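Local coordinates for protein EH1AB1 (Metagenome, PDB 6I8F) that hydrolyses esters and probably belongs to the alpha/beta hydrolase enzymes with a nucleophile-elbow active site, at residues N22-D25 / L26-A29. Sequence-based numbering, arbitrary orientation.
Sequences NLLD and LMDA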
loop_
_atom_site.group_PDB
_atom_site.type_symbol
_atom_site.label_atom_id
_atom_site.label_comp_id
_atom_site.label_asym_id
_atom_site.label_seq_id
_atom_site.Cartn_x
_atom_site.Cartn_y
_atom_site.Cartn_z
ATOM N N ASN A 22 -18.425 16.323 -10.070
ATOM C CA ASN A 22 -18.570 16.682 -11.482
ATOM C C ASN A 22 -19.094 15.478 -12.269
ATOM O O ASN A 22 -20.019 15.636 -13.075
ATOM C CB ASN A 22 -17.279 17.230 -12.092
ATOM C CG ASN A 22 -16.965 18.636 -11.625
ATOM O OD1 ASN A 22 -17.826 19.319 -11.067
ATOM N ND2 ASN A 22 -15.734 19.074 -11.836
ATOM N N LEU A 23 -18.529 14.287 -12.029
ATOM C CA LEU A 23 -18.978 13.096 -12.757
ATOM C C LEU A 23 -20.431 12.760 -12.392
ATOM O O LEU A 23 -21.214 12.352 -13.256
ATOM C CB LEU A 23 -18.080 11.888 -12.470
ATOM C CG LEU A 23 -18.499 10.618 -13.209
ATOM C CD1 LEU A 23 -18.450 10.831 -14.720
ATOM C CD2 LEU A 23 -17.642 9.423 -12.820
ATOM N N LEU A 24 -20.765 12.861 -11.103
ATOM C CA LEU A 24 -22.112 12.518 -10.639
ATOM C C LEU A 24 -23.134 13.489 -11.249
ATOM O O LEU A 24 -24.221 13.061 -11.642
ATOM C CB LEU A 24 -22.156 12.538 -9.108
ATOM C CG LEU A 24 -21.353 11.444 -8.408
ATOM C CD1 LEU A 24 -21.485 11.576 -6.901
ATOM C CD2 LEU A 24 -21.780 10.055 -8.858
ATOM N N ASP A 25 -22.772 14.775 -11.354
ATOM C CA ASP A 25 -23.616 15.771 -12.035
ATOM C C ASP A 25 -23.832 15.358 -13.500
ATOM O O ASP A 25 -24.944 15.485 -14.019
ATOM C CB ASP A 25 -23.017 17.176 -11.957
ATOM C CG ASP A 25 -23.055 17.794 -10.572
ATOM O OD1 ASP A 25 -23.824 17.306 -9.731
ATOM O OD2 ASP A 25 -22.301 18.753 -10.349
ATOM N N LEU A 26 -22.777 14.845 -14.154
ATOM C CA LEU A 26 -22.865 14.391 -15.545
ATOM C C LEU A 26 -23.859 13.238 -15.681
ATOM O O LEU A 26 -24.671 13.215 -16.610
ATOM C CB LEU A 26 -21.493 13.953 -16.060
ATOM C CG LEU A 26 -20.853 14.916 -17.055
ATOM C CD1 LEU A 26 -19.482 14.414 -17.486
ATOM C CD2 LEU A 26 -21.759 15.125 -18.265
ATOM N N MET A 27 -23.752 12.257 -14.788
ATOM C CA MET A 27 -24.632 11.101 -14.826
ATOM C C MET A 27 -26.080 11.543 -14.567
ATOM O O MET A 27 -27.017 11.001 -15.159
ATOM C CB MET A 27 -24.190 10.067 -13.790
ATOM C CG MET A 27 -22.851 9.435 -14.137
ATOM S SD MET A 27 -22.139 8.474 -12.771
ATOM C CE MET A 27 -20.985 7.448 -13.677
ATOM N N ASP A 28 -26.255 12.554 -13.708
ATOM C CA ASP A 28 -27.572 13.097 -13.401
ATOM C C ASP A 28 -28.170 13.759 -14.653
ATOM O O ASP A 28 -29.338 13.529 -14.975
ATOM C CB ASP A 28 -27.526 14.075 -12.228
ATOM C CG ASP A 28 -28.870 14.731 -11.956
ATOM O OD1 ASP A 28 -29.843 13.989 -11.707
ATOM O OD2 ASP A 28 -28.940 15.980 -12.025
ATOM N N ALA A 29 -27.368 14.583 -15.344
ATOM C CA ALA A 29 -27.796 15.252 -16.580
ATOM C C ALA A 29 -28.240 14.198 -17.605
ATOM O O ALA A 29 -29.317 14.319 -18.201
ATOM C CB ALA A 29 -26.693 16.128 -17.123
#
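Ala-29 N donates to Asp-25 O at 2.9 Å with an N-H...O angle of 162°. The equivalent bond from Asp-28 N to Leu-24 O has the same length but is more bent, at 149°. Leu-26 N to Asn-22 O and Met-27 N to Leu-23 O complete four consecutive i to i+4 bonds, which identify one regular alpha-helical run. This run belongs to helix 18-32, near the N-terminus, its centre about 24 Å from that of the chain, consistent with the N-terminal cap helices of hormone-sensitive-lipase-like esterases. On one flank Met-27 reaches back toward the preceding turn: chi1 (-68°) sets CG 3.5 Å from Leu-23 O, and the extended chain beyond it brings CE to 4.0 Å from Leu-23 CD2. The two side chains meet at a slant, and the side-chain contact, CE against CD2, is apolar. Met-27 SD lies 4.2 Å from Leu-24 CD2, so the thioether borders both leucines. Leu-23 and Leu-24 both rest on Ile-299 of strand 298-299; Phe-308 and Leu-309 also touch Leu-23. On the exposed side, Asp-25 OD1 and Asp-28 OD2 remain 5.8 Å apart, and Asp-28 forms a weak, long ion pair with Arg-32.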